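Local atomic coordinates of ribose 5-phosphate isomerase, putative (Trypanosoma brucei brucei, PDB entry 6FXS), a protein that probably interconverts ribose 5-phosphate and ribulose 5-phosphate in the pentose phosphate pathway. Residues S39-V44 with F51-I56; N72-V77 with I97-V102; A82-L87 with T146-P151; R106-F111 with V117-H122; V128-R133 with A138-I143. All blocks are in the same frame, centred on the assembly; numbering follows the deposited sequence.

Interaction 1. Residues S39-V44 with F51-I56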
# COMPACT_ATOMS: atom_id res chain seq x y z
N SER B 39 -3.92 2.80 -21.26
CA SER B 39 -2.87 3.39 -20.41
C SER B 39 -1.76 2.30 -20.16
O SER B 39 -0.61 2.60 -20.20
CB SER B 39 -3.49 3.95 -19.11
OG SER B 39 -3.93 2.85 -18.29
N ILE B 40 -2.12 1.04 -19.96
CA ILE B 40 -1.11 -0.00 -19.71
C ILE B 40 -0.15 -0.16 -20.93
O ILE B 40 1.07 -0.22 -20.78
CB ILE B 40 -1.75 -1.37 -19.50
CG1 ILE B 40 -2.75 -1.38 -18.32
CG2 ILE B 40 -0.67 -2.44 -19.33
CD1 ILE B 40 -2.22 -0.88 -16.99
N VAL B 41 -0.74 -0.22 -22.14
CA VAL B 41 0.03 -0.25 -23.42
C VAL B 41 1.00 0.92 -23.50
O VAL B 41 2.17 0.76 -23.79
CB VAL B 41 -0.99 -0.26 -24.65
CG1 VAL B 41 -0.30 -0.19 -26.01
CG2 VAL B 41 -1.83 -1.47 -24.54
N ARG B 42 0.51 2.09 -23.18
CA ARG B 42 1.35 3.30 -23.18
C ARG B 42 2.45 3.28 -22.12
O ARG B 42 3.60 3.69 -22.39
CB ARG B 42 0.48 4.53 -22.95
CG ARG B 42 1.17 5.86 -23.05
CD ARG B 42 0.31 7.02 -22.53
NE ARG B 42 -1.11 6.72 -22.73
CZ ARG B 42 -2.08 6.77 -21.82
NH1 ARG B 42 -1.84 7.20 -20.57
NH2 ARG B 42 -3.33 6.42 -22.17
N TYR B 43 2.14 2.74 -20.93
CA TYR B 43 3.21 2.61 -19.93
C TYR B 43 4.30 1.65 -20.40
O TYR B 43 5.47 1.91 -20.18
CB TYR B 43 2.65 2.17 -18.58
CG TYR B 43 1.56 3.04 -18.00
CD1 TYR B 43 1.43 4.40 -18.28
CD2 TYR B 43 0.64 2.49 -17.15
CE1 TYR B 43 0.37 5.16 -17.78
CE2 TYR B 43 -0.38 3.23 -16.60
CZ TYR B 43 -0.52 4.55 -16.89
OH TYR B 43 -1.59 5.16 -16.25
N VAL B 44 3.93 0.57 -21.09
CA VAL B 44 4.92 -0.33 -21.63
C VAL B 44 5.88 0.36 -22.63
O VAL B 44 7.06 0.13 -22.58
CB VAL B 44 4.27 -1.55 -22.34
CG1 VAL B 44 5.36 -2.36 -23.06
CG2 VAL B 44 3.50 -2.43 -21.34
N PHE B 51 10.60 -2.31 -26.00
CA PHE B 51 9.36 -3.01 -25.60
C PHE B 51 8.26 -2.90 -26.60
O PHE B 51 7.83 -1.82 -26.95
CB PHE B 51 8.88 -2.58 -24.18
CG PHE B 51 9.93 -2.81 -23.15
CD1 PHE B 51 10.27 -4.08 -22.81
CD2 PHE B 51 10.62 -1.77 -22.60
CE1 PHE B 51 11.33 -4.34 -21.95
CE2 PHE B 51 11.65 -1.98 -21.68
CZ PHE B 51 12.03 -3.28 -21.38
N GLU B 52 7.76 -4.05 -27.03
CA GLU B 52 6.63 -4.07 -27.96
C GLU B 52 5.42 -4.68 -27.28
O GLU B 52 5.36 -5.91 -27.06
CB GLU B 52 6.98 -4.87 -29.24
CG GLU B 52 5.91 -4.83 -30.36
CD GLU B 52 5.61 -3.43 -30.99
OE1 GLU B 52 6.59 -2.67 -31.20
OE2 GLU B 52 4.40 -3.09 -31.29
N PRO B 53 4.42 -3.85 -26.96
CA PRO B 53 3.22 -4.40 -26.35
C PRO B 53 2.39 -5.21 -27.30
O PRO B 53 2.14 -4.74 -28.41
CB PRO B 53 2.44 -3.15 -25.92
CG PRO B 53 2.92 -2.05 -26.82
CD PRO B 53 4.31 -2.40 -27.22
N VAL B 54 1.90 -6.36 -26.86
CA VAL B 54 0.96 -7.13 -27.61
C VAL B 54 -0.28 -7.35 -26.73
O VAL B 54 -0.33 -8.32 -25.90
CB VAL B 54 1.58 -8.50 -28.01
CG1 VAL B 54 0.67 -9.26 -28.92
CG2 VAL B 54 3.00 -8.37 -28.59
N TYR B 55 -1.27 -6.48 -26.87
CA TYR B 55 -2.53 -6.61 -26.09
C TYR B 55 -3.43 -7.69 -26.67
O TYR B 55 -3.85 -7.55 -27.81
CB TYR B 55 -3.30 -5.29 -26.06
CG TYR B 55 -4.57 -5.36 -25.21
CD1 TYR B 55 -4.48 -5.63 -23.82
CD2 TYR B 55 -5.85 -5.08 -25.75
CE1 TYR B 55 -5.60 -5.71 -23.02
CE2 TYR B 55 -6.98 -5.16 -24.97
CZ TYR B 55 -6.85 -5.46 -23.58
OH TYR B 55 -7.95 -5.57 -22.75
N ILE B 56 -3.74 -8.75 -25.91
CA ILE B 56 -4.43 -9.89 -26.44
C ILE B 56 -5.90 -9.93 -26.04
O ILE B 56 -6.55 -10.92 -26.30
CB ILE B 56 -3.78 -11.28 -26.13
CG1 ILE B 56 -3.59 -11.54 -24.64
CG2 ILE B 56 -2.44 -11.48 -26.86
CD1 ILE B 56 -4.82 -11.68 -23.81
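Val41 and Val44 of helix 39-44 pack on Pro53 of strand 51-55, and the two segments run nearly antiparallel, their axes at 161° and 8.2 Å apart at closest approach. Val41 and Pro53 are the nearest pair along the backbones, with CA atoms 6.0 Å apart. Their side chains cross at about a right angle. Val41 CG1 sits 3.8 Å from Pro53 CG and also reaches Pro53 CB. The other branch, Val41 CG2, only grazes Tyr55 CB, at 4.4 Å. One turn on, Val44 carries CG1 anti to its backbone N (chi1 172°). From there CG1 touches Phe51 CB at 3.7 Å and, more loosely, Pro53 CB. The Phe51 ring leads off from the helix and packs on Leu148. The carbonyl oxygen Val44 O lies 3.6 Å from Phe51 CB, a van der Waals contact. Everything that meets here is apolar or backbone. The Tyr55 hydroxyl is engaged elsewhere, by Pro58 O, and its ring stacks on that of His37. Strand 51-55 pairs with strand 23-29. The contact therefore belongs to the beta-alpha-beta crossover formed by strand 23-29, helix 37-46 and strand 51-55, which brings the chain to one edge of the parallel sheet.

Interaction 2. Residues N72-V77 with I97-V102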
# COMPACT_ATOMS: atom_id res chain seq x y z
N ASN B 72 -3.78 -17.49 -21.35
CA ASN B 72 -3.37 -17.09 -22.68
C ASN B 72 -2.00 -16.33 -22.69
O ASN B 72 -1.08 -16.71 -23.43
CB ASN B 72 -4.44 -16.17 -23.19
CG ASN B 72 -4.45 -16.06 -24.67
OD1 ASN B 72 -5.35 -16.61 -25.29
ND2 ASN B 72 -3.47 -15.35 -25.26
N VAL B 73 -1.90 -15.27 -21.89
CA VAL B 73 -0.62 -14.54 -21.69
C VAL B 73 0.43 -15.47 -21.14
O VAL B 73 1.56 -15.51 -21.62
CB VAL B 73 -0.79 -13.30 -20.80
CG1 VAL B 73 0.56 -12.70 -20.41
CG2 VAL B 73 -1.59 -12.24 -21.54
N ALA B 74 0.04 -16.26 -20.14
CA ALA B 74 1.04 -17.11 -19.46
C ALA B 74 1.61 -18.13 -20.44
O ALA B 74 2.80 -18.37 -20.48
CB ALA B 74 0.44 -17.81 -18.26
N ARG B 75 0.72 -18.75 -21.18
CA ARG B 75 1.16 -19.78 -22.17
C ARG B 75 2.08 -19.20 -23.22
O ARG B 75 3.07 -19.82 -23.58
CB ARG B 75 -0.04 -20.50 -22.81
CG ARG B 75 -0.58 -21.47 -21.80
CD ARG B 75 -1.87 -22.10 -22.22
NE ARG B 75 -2.29 -23.03 -21.14
CZ ARG B 75 -3.56 -23.26 -20.81
NH1 ARG B 75 -4.55 -22.62 -21.44
NH2 ARG B 75 -3.85 -24.13 -19.85
N MET B 76 1.80 -17.97 -23.62
CA MET B 76 2.64 -17.26 -24.59
C MET B 76 4.05 -17.04 -24.09
O MET B 76 5.06 -17.23 -24.81
CB MET B 76 2.05 -15.90 -24.94
CG MET B 76 0.83 -15.92 -25.83
SD MET B 76 0.10 -14.27 -26.16
CE MET B 76 1.41 -13.58 -27.18
N VAL B 77 4.13 -16.59 -22.85
CA VAL B 77 5.42 -16.33 -22.24
C VAL B 77 6.14 -17.66 -22.05
O VAL B 77 7.29 -17.75 -22.38
CB VAL B 77 5.26 -15.54 -20.92
CG1 VAL B 77 6.58 -15.43 -20.17
CG2 VAL B 77 4.69 -14.17 -21.19
N ILE B 97 -2.93 -16.14 -9.51
CA ILE B 97 -3.20 -17.58 -9.24
C ILE B 97 -3.25 -18.38 -10.57
O ILE B 97 -2.62 -19.44 -10.72
CB ILE B 97 -4.54 -17.74 -8.48
CG1 ILE B 97 -4.38 -17.21 -7.07
CG2 ILE B 97 -4.98 -19.20 -8.42
CD1 ILE B 97 -5.71 -16.92 -6.41
N ALA B 98 -3.98 -17.83 -11.54
CA ALA B 98 -4.20 -18.56 -12.84
C ALA B 98 -2.90 -18.63 -13.61
O ALA B 98 -2.49 -19.68 -14.01
CB ALA B 98 -5.30 -17.89 -13.64
N ALA B 99 -2.19 -17.53 -13.74
CA ALA B 99 -0.96 -17.53 -14.52
C ALA B 99 0.09 -18.52 -13.98
O ALA B 99 0.80 -19.22 -14.76
CB ALA B 99 -0.42 -16.17 -14.58
N ASN B 100 0.23 -18.55 -12.65
CA ASN B 100 1.15 -19.43 -12.01
C ASN B 100 0.85 -20.90 -12.15
O ASN B 100 1.75 -21.75 -11.91
CB ASN B 100 1.25 -19.08 -10.51
CG ASN B 100 2.16 -17.88 -10.25
OD1 ASN B 100 1.79 -16.88 -9.49
ND2 ASN B 100 3.31 -17.96 -10.81
N LYS B 101 -0.36 -21.25 -12.57
CA LYS B 101 -0.60 -22.64 -12.91
C LYS B 101 0.15 -23.14 -14.15
O LYS B 101 0.31 -24.32 -14.30
CB LYS B 101 -2.08 -22.86 -13.12
CG LYS B 101 -2.89 -22.55 -11.90
CD LYS B 101 -2.45 -23.37 -10.71
CE LYS B 101 -3.39 -23.05 -9.51
NZ LYS B 101 -3.05 -24.08 -8.53
N VAL B 102 0.66 -22.26 -14.97
CA VAL B 102 1.41 -22.65 -16.15
C VAL B 102 2.89 -22.92 -15.90
O VAL B 102 3.59 -22.08 -15.34
CB VAL B 102 1.21 -21.57 -17.23
CG1 VAL B 102 1.83 -22.02 -18.55
CG2 VAL B 102 -0.30 -21.32 -17.38
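Ala74 CB meets Val102 CG2 at 3.7 Å, the closest approach between helix 72-77 and segment 97-102. The same methyl lies 3.8 Å from the carbonyl oxygen Ala99 O and 4.1 Å from Ala99 CB. One small side chain thus touches both Ala99 and Val102. The backbones come close at this point: the CA atoms of Ala74 and Ala99 are 5.3 Å apart. Val102 uses both its branches. With CG1 anti to its backbone N (chi1 -173°), CG2 is left to meet Ala74, while CG1 rests 4.1 Å from Arg75 CG. The Arg75 chain, extended from CG to NE, crosses Val102 at about a right angle, and its CG does the touching. The backbone bond from Val102 N to Ala99 O helps fix Val102 beside Ala99. In the next shell, Val102 also packs on Leu71 and Ala78 of helix 66-78. The contact sets that helix against the end region of helix 93-100, beside the sheet residues Leu87 and Ala107, on which Ala99 lies. Beyond it, Lys101 forms a salt bridge to an acidic residue of a neighbouring chain. Between the two segments, however, apolar groups and one carbonyl oxygen meet in van der Waals contact, without a charge pair or hydrogen bond, and the two alanines let the helices approach closely.

Interaction 3. Residues A82-L87 with T146-P151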
# COMPACT_ATOMS: atom_id res chain seq x y z
N ALA B 82 6.27 -14.76 -26.22
CA ALA B 82 6.44 -13.41 -25.71
C ALA B 82 7.48 -13.47 -24.64
O ALA B 82 7.68 -14.53 -24.05
CB ALA B 82 5.11 -12.88 -25.17
N ASP B 83 8.18 -12.37 -24.41
CA ASP B 83 9.23 -12.33 -23.35
C ASP B 83 8.69 -12.05 -21.93
O ASP B 83 9.25 -12.55 -21.00
CB ASP B 83 10.28 -11.32 -23.68
CG ASP B 83 10.90 -11.60 -25.07
OD1 ASP B 83 11.53 -12.63 -25.20
OD2 ASP B 83 10.68 -10.86 -26.03
N VAL B 84 7.69 -11.23 -21.81
CA VAL B 84 7.15 -10.77 -20.50
C VAL B 84 5.65 -10.69 -20.65
O VAL B 84 5.16 -10.37 -21.78
CB VAL B 84 7.58 -9.32 -20.13
CG1 VAL B 84 7.22 -9.00 -18.67
CG2 VAL B 84 9.06 -9.10 -20.31
N GLY B 85 4.91 -10.96 -19.55
CA GLY B 85 3.49 -10.71 -19.44
C GLY B 85 3.01 -9.67 -18.49
O GLY B 85 3.68 -9.40 -17.41
N ILE B 86 1.88 -9.05 -18.79
CA ILE B 86 1.23 -8.10 -17.86
C ILE B 86 -0.23 -8.52 -17.81
O ILE B 86 -0.88 -8.69 -18.88
CB ILE B 86 1.38 -6.63 -18.29
CG1 ILE B 86 2.85 -6.21 -18.29
CG2 ILE B 86 0.57 -5.71 -17.41
CD1 ILE B 86 3.18 -4.93 -19.00
N LEU B 87 -0.76 -8.75 -16.60
CA LEU B 87 -2.17 -9.11 -16.40
C LEU B 87 -2.80 -8.11 -15.44
O LEU B 87 -2.24 -7.82 -14.35
CB LEU B 87 -2.30 -10.53 -15.92
CG LEU B 87 -1.75 -11.60 -16.89
CD1 LEU B 87 -1.77 -12.92 -16.18
CD2 LEU B 87 -2.71 -11.65 -18.10
N THR B 146 9.20 -0.26 -13.92
CA THR B 146 10.21 -0.85 -13.05
C THR B 146 10.33 -2.35 -13.39
O THR B 146 11.42 -2.90 -13.49
CB THR B 146 9.83 -0.64 -11.54
OG1 THR B 146 9.73 0.75 -11.32
CG2 THR B 146 10.86 -1.19 -10.60
N PHE B 147 9.19 -3.01 -13.52
CA PHE B 147 9.20 -4.43 -13.79
C PHE B 147 9.98 -4.72 -15.10
O PHE B 147 10.72 -5.69 -15.23
CB PHE B 147 7.77 -4.95 -13.86
CG PHE B 147 7.65 -6.43 -13.83
CD1 PHE B 147 7.67 -7.12 -12.61
CD2 PHE B 147 7.56 -7.15 -15.00
CE1 PHE B 147 7.48 -8.46 -12.57
CE2 PHE B 147 7.42 -8.55 -14.96
CZ PHE B 147 7.39 -9.21 -13.76
N LEU B 148 9.75 -3.90 -16.11
CA LEU B 148 10.35 -4.13 -17.44
C LEU B 148 11.81 -3.77 -17.45
O LEU B 148 12.56 -4.44 -18.16
CB LEU B 148 9.64 -3.31 -18.50
CG LEU B 148 8.21 -3.76 -18.82
CD1 LEU B 148 7.50 -2.81 -19.77
CD2 LEU B 148 8.20 -5.17 -19.32
N GLN B 149 12.21 -2.78 -16.66
CA GLN B 149 13.57 -2.27 -16.71
C GLN B 149 14.52 -2.98 -15.73
O GLN B 149 15.77 -2.94 -15.90
CB GLN B 149 13.61 -0.78 -16.41
CG GLN B 149 13.10 0.07 -17.54
CD GLN B 149 13.11 1.52 -17.13
OE1 GLN B 149 13.58 1.89 -16.03
NE2 GLN B 149 12.54 2.33 -17.94
N THR B 150 13.95 -3.66 -14.73
CA THR B 150 14.78 -4.29 -13.71
C THR B 150 15.24 -5.66 -14.10
O THR B 150 14.42 -6.54 -14.45
CB THR B 150 14.03 -4.28 -12.33
OG1 THR B 150 13.66 -2.91 -11.95
CG2 THR B 150 14.88 -4.90 -11.27
N PRO B 151 16.55 -5.92 -13.97
CA PRO B 151 17.10 -7.24 -14.28
C PRO B 151 17.01 -8.20 -13.05
O PRO B 151 16.79 -7.72 -11.92
CB PRO B 151 18.59 -6.95 -14.61
CG PRO B 151 18.89 -5.78 -13.65
CD PRO B 151 17.62 -4.92 -13.73
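The Phe147 ring takes Val84 at its edge: Val84 CG1 lies near the ring plane, 3.7 Å from Phe147 CE2 and 4.1 Å from Phe147 CD2. Elsewhere the ring packs on Val128 and Arg120. Phe147 CG is turned anti to the backbone N (chi1 -167°), which brings the ring to strand 84-89. The side chains of Val84 and Phe147 slide past each other in opposite directions. Leu148, the next residue, adds one branch. Its CD2 lies 4.0 Å from Val84 CG1 and 4.1 Å from Val84 CG2, so both valine methyls are used. Leu148 also meets Val44 and Val25, which join this patch to helix 37-46 and strand 23-29. At the end of the helix, Thr146 O accepts two bonds from Thr150. Thr150 N and Thr150 OG1 reach Thr146 O from opposite faces of the carbonyl plane, Thr150 OG1 at 2.7 Å from Thr146 O. These bonds close the last turn, which contains Phe147 and Leu148. All three residues that touch across the contact are buried. Here the C-terminal end of helix 137-149 lies over the start of the central strand 84-89, a helix-on-sheet layer of the Rossmann-like alpha/beta fold of this family.

Interaction 4. Residues R106-F111 with V117-H122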
# COMPACT_ATOMS: atom_id res chain seq x y z
N ARG B 106 6.36 -17.50 -13.53
CA ARG B 106 6.64 -16.86 -12.25
C ARG B 106 5.94 -15.54 -12.30
O ARG B 106 6.50 -14.54 -12.70
CB ARG B 106 8.14 -16.72 -12.05
CG ARG B 106 8.86 -18.07 -11.91
CD ARG B 106 10.36 -17.91 -11.71
NE ARG B 106 10.98 -17.14 -12.78
CZ ARG B 106 11.35 -17.60 -13.98
NH1 ARG B 106 11.16 -18.87 -14.36
NH2 ARG B 106 11.83 -16.75 -14.85
N ALA B 107 4.69 -15.53 -11.86
CA ALA B 107 3.83 -14.38 -11.95
C ALA B 107 3.76 -13.72 -10.57
O ALA B 107 3.34 -14.35 -9.57
CB ALA B 107 2.42 -14.81 -12.44
N ALA B 108 4.12 -12.43 -10.59
CA ALA B 108 4.22 -11.62 -9.41
C ALA B 108 3.11 -10.55 -9.34
O ALA B 108 3.05 -9.66 -10.16
CB ALA B 108 5.55 -10.93 -9.35
N LEU B 109 2.32 -10.62 -8.29
CA LEU B 109 1.40 -9.51 -7.90
C LEU B 109 2.21 -8.40 -7.30
O LEU B 109 2.83 -8.61 -6.26
CB LEU B 109 0.32 -10.02 -6.91
CG LEU B 109 -0.86 -8.99 -6.92
CD1 LEU B 109 -2.02 -9.73 -6.38
CD2 LEU B 109 -0.54 -7.78 -6.00
N CYS B 110 2.24 -7.23 -7.94
CA CYS B 110 3.00 -6.08 -7.47
C CYS B 110 2.10 -4.91 -7.24
O CYS B 110 1.14 -4.68 -8.01
CB CYS B 110 4.11 -5.68 -8.49
SG CYS B 110 5.31 -7.01 -8.76
N PHE B 111 2.41 -4.13 -6.20
CA PHE B 111 1.63 -3.00 -5.80
C PHE B 111 2.40 -1.77 -5.47
O PHE B 111 1.82 -0.78 -5.10
CB PHE B 111 0.70 -3.43 -4.63
CG PHE B 111 1.42 -3.85 -3.39
CD1 PHE B 111 1.89 -2.87 -2.50
CD2 PHE B 111 1.74 -5.20 -3.17
CE1 PHE B 111 2.56 -3.26 -1.31
CE2 PHE B 111 2.41 -5.57 -1.99
CZ PHE B 111 2.81 -4.61 -1.08
N VAL B 117 10.55 -4.22 -8.06
CA VAL B 117 12.00 -4.49 -8.03
C VAL B 117 12.28 -5.93 -7.60
O VAL B 117 13.02 -6.67 -8.29
CB VAL B 117 12.76 -3.48 -7.14
CG1 VAL B 117 14.22 -3.83 -7.00
CG2 VAL B 117 12.73 -2.08 -7.73
N MET B 118 11.73 -6.31 -6.45
CA MET B 118 12.09 -7.59 -5.88
C MET B 118 11.53 -8.79 -6.70
O MET B 118 12.15 -9.84 -6.74
CB MET B 118 11.67 -7.70 -4.43
CG MET B 118 12.35 -6.63 -3.49
SD MET B 118 14.14 -6.40 -3.76
CE MET B 118 14.58 -7.93 -2.99
N ALA B 119 10.36 -8.60 -7.32
CA ALA B 119 9.79 -9.66 -8.17
C ALA B 119 10.80 -10.02 -9.26
O ALA B 119 10.94 -11.18 -9.65
CB ALA B 119 8.53 -9.19 -8.85
N ARG B 120 11.45 -9.00 -9.78
CA ARG B 120 12.48 -9.20 -10.81
C ARG B 120 13.83 -9.69 -10.27
O ARG B 120 14.43 -10.68 -10.74
CB ARG B 120 12.66 -7.90 -11.58
CG ARG B 120 11.43 -7.53 -12.46
CD ARG B 120 11.13 -8.41 -13.62
NE ARG B 120 12.30 -8.52 -14.45
CZ ARG B 120 12.98 -9.58 -14.75
NH1 ARG B 120 12.55 -10.82 -14.51
NH2 ARG B 120 14.16 -9.37 -15.36
N GLN B 121 14.32 -8.94 -9.30
CA GLN B 121 15.66 -9.19 -8.74
C GLN B 121 15.81 -10.53 -8.07
O GLN B 121 16.82 -11.23 -8.25
CB GLN B 121 16.00 -8.09 -7.73
CG GLN B 121 16.42 -6.78 -8.33
CD GLN B 121 17.93 -6.76 -8.55
OE1 GLN B 121 18.47 -6.80 -9.72
NE2 GLN B 121 18.64 -6.75 -7.43
N HIS B 122 14.79 -10.94 -7.32
CA HIS B 122 14.80 -12.23 -6.64
C HIS B 122 14.03 -13.35 -7.33
O HIS B 122 14.47 -14.52 -7.25
CB HIS B 122 14.25 -12.09 -5.18
CG HIS B 122 15.21 -11.44 -4.25
ND1 HIS B 122 15.00 -11.33 -2.88
CD2 HIS B 122 16.45 -10.91 -4.48
CE1 HIS B 122 16.04 -10.71 -2.33
NE2 HIS B 122 16.94 -10.45 -3.27
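Ala108 CB and Ala119 CB meet at 3.5 Å, tighter than usual for two carbons. Strand 107-109 and helix 113-121 are close here, with the CA atoms of these alanines 6.0 Å apart. They belong to a beta-alpha-beta unit completed by strand 127-131. Neither alanine has a rotamer to adjust, so the spacing is set by the backbones. Cys110 does have a choice. Its SG stands anti to the carbonyl carbon, beside the backbone N (chi1 -61°), and lies 3.9 Å from Ala119 CB. The methyl of Ala119 is thus touched by Ala108 of the strand and by Cys110 just after it. Ala119 also packs on Phe147, and Cys110 on Ile143 and Val128. Arg120 leaves the helix on the other side and folds back through three bent torsions. Its NE bonds to Thr150 O. The core of the contact is apolar apart from a thiol, while Arg120 has the carboxylate of Asp124 in a salt bridge, and Arg106 bonds to the backbone oxygen of Asp124.

Interaction 5. Residues V128-R133 with A138-I143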
# COMPACT_ATOMS: atom_id res chain seq x y z
N VAL B 128 3.86 -9.83 -14.52
CA VAL B 128 3.44 -8.93 -13.44
C VAL B 128 1.90 -8.86 -13.40
O VAL B 128 1.26 -8.69 -14.46
CB VAL B 128 4.08 -7.55 -13.54
CG1 VAL B 128 3.70 -6.83 -14.83
CG2 VAL B 128 3.73 -6.71 -12.32
N CYS B 129 1.30 -8.99 -12.22
CA CYS B 129 -0.15 -8.95 -12.11
C CYS B 129 -0.52 -7.74 -11.29
O CYS B 129 0.19 -7.38 -10.26
CB CYS B 129 -0.65 -10.22 -11.45
SG CYS B 129 -0.19 -11.75 -12.28
N LEU B 130 -1.53 -7.03 -11.78
CA LEU B 130 -1.91 -5.69 -11.29
C LEU B 130 -3.40 -5.59 -11.02
O LEU B 130 -4.22 -6.29 -11.69
CB LEU B 130 -1.56 -4.68 -12.34
CG LEU B 130 -0.07 -4.72 -12.77
CD1 LEU B 130 0.07 -3.78 -13.94
CD2 LEU B 130 0.78 -4.25 -11.63
N GLY B 131 -3.74 -4.72 -10.07
CA GLY B 131 -5.14 -4.45 -9.73
C GLY B 131 -5.55 -3.06 -10.14
O GLY B 131 -5.03 -2.06 -9.61
N GLU B 132 -6.48 -3.00 -11.08
CA GLU B 132 -7.08 -1.75 -11.50
C GLU B 132 -7.96 -1.14 -10.38
O GLU B 132 -8.04 0.04 -10.26
CB GLU B 132 -7.96 -2.03 -12.81
CG GLU B 132 -8.72 -0.84 -13.33
CD GLU B 132 -10.06 -0.57 -12.60
OE1 GLU B 132 -10.58 -1.51 -11.98
OE2 GLU B 132 -10.51 0.62 -12.59
N ARG B 133 -8.57 -1.97 -9.55
CA ARG B 133 -9.43 -1.46 -8.46
C ARG B 133 -8.63 -0.98 -7.24
O ARG B 133 -9.11 -0.18 -6.44
CB ARG B 133 -10.41 -2.54 -8.03
CG ARG B 133 -11.52 -3.03 -9.00
CD ARG B 133 -12.09 -1.95 -9.92
NE ARG B 133 -13.14 -1.18 -9.39
CZ ARG B 133 -13.65 -0.07 -9.92
NH1 ARG B 133 -13.23 0.46 -11.08
NH2 ARG B 133 -14.62 0.48 -9.25
N ALA B 138 -0.62 6.30 -11.63
CA ALA B 138 0.78 6.60 -11.59
C ALA B 138 1.61 5.46 -10.95
O ALA B 138 2.78 5.26 -11.34
CB ALA B 138 1.06 7.94 -10.94
N VAL B 139 0.99 4.66 -10.08
CA VAL B 139 1.72 3.59 -9.44
C VAL B 139 1.71 2.41 -10.35
O VAL B 139 2.69 1.67 -10.48
CB VAL B 139 1.20 3.31 -8.01
CG1 VAL B 139 1.97 2.14 -7.41
CG2 VAL B 139 1.39 4.50 -7.16
N LEU B 140 0.62 2.22 -11.07
CA LEU B 140 0.65 1.18 -12.05
C LEU B 140 1.74 1.40 -13.10
O LEU B 140 2.43 0.47 -13.53
CB LEU B 140 -0.72 1.12 -12.72
CG LEU B 140 -1.95 0.59 -11.96
CD1 LEU B 140 -3.23 0.75 -12.78
CD2 LEU B 140 -1.70 -0.85 -11.65
N ARG B 141 1.84 2.64 -13.55
CA ARG B 141 2.88 3.03 -14.48
C ARG B 141 4.26 2.78 -13.89
O ARG B 141 5.16 2.24 -14.57
CB ARG B 141 2.72 4.52 -14.84
CG ARG B 141 3.92 5.10 -15.62
CD ARG B 141 3.55 6.51 -16.07
NE ARG B 141 4.58 7.09 -16.87
CZ ARG B 141 5.73 7.58 -16.42
NH1 ARG B 141 6.07 7.52 -15.15
NH2 ARG B 141 6.56 8.10 -17.27
N GLU B 142 4.46 3.23 -12.64
CA GLU B 142 5.78 2.99 -11.99
C GLU B 142 6.12 1.52 -11.95
O GLU B 142 7.27 1.12 -12.23
CB GLU B 142 5.80 3.59 -10.55
CG GLU B 142 7.10 3.49 -9.80
CD GLU B 142 6.90 3.91 -8.36
OE1 GLU B 142 5.98 3.49 -7.62
OE2 GLU B 142 7.59 4.75 -7.98
N ILE B 143 5.16 0.71 -11.56
CA ILE B 143 5.38 -0.71 -11.42
C ILE B 143 5.78 -1.31 -12.80
O ILE B 143 6.72 -2.09 -12.89
CB ILE B 143 4.10 -1.47 -10.89
CG1 ILE B 143 3.80 -1.14 -9.38
CG2 ILE B 143 4.21 -2.98 -11.12
CD1 ILE B 143 2.33 -1.37 -8.97
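Ile143 has CG2 anti to its backbone N, and this turns the methyl to the strand, where it meets Leu130 CD2 at 3.7 Å and Val128 CG2 at 3.9 Å. In Val128, chi1 of 61° places CG2 anti to its own backbone N, within reach of Ile143, and wedges CG1 between the backbone N and the carbonyl carbon. Leu140, one turn earlier on the helix, sends CD2 to Leu130 CB at 3.9 Å, and that methyl also lies 4.1 Å from the backbone oxygen Gly131 O. Leu130 meets Leu140 through CB and Ile143 through CD2, sliding past each in the opposite direction. The backbones run almost exactly antiparallel, at 177°, with the axes of strand 128-131 and helix 138-143 coming within 9.9 Å. Past the strand, Arg133 NH1 forms a salt bridge with Glu132 OE2 at 3.1 Å, using the syn lone pair of that oxygen. Arg141, on the outer side of the helix, pairs with Glu46. The five touching residues are buried, and branched aliphatic side chains do almost all the work. The helix is therefore held to the sheet by close hydrophobic fit, and these charged groups take no part in the contact.

In the fold
From the N terminus, interaction 1 closes a short loop, bringing helix 37-46 against edge strand 51-55. Interaction 2 then joins helix 66-78 to the end of helix 93-100. It crosses interaction 3, whose first segment, on strand 84-89, lies between those two helices. Interaction 3 spans the longest stretch, reaching on to the end of helix 137-149. Interactions 4 and 5 both fall within that span, one after the other. Interaction 4 sets helix 113-121 on strand 107-109, and interaction 5 sets helix 137-149 on strand 127-131. Interactions 3 and 5 share that helix, and backbone hydrogen bonds join their strands. Interactions 1 and 4 lie on opposite sides of the chain's centre, about 18 Å apart between centres.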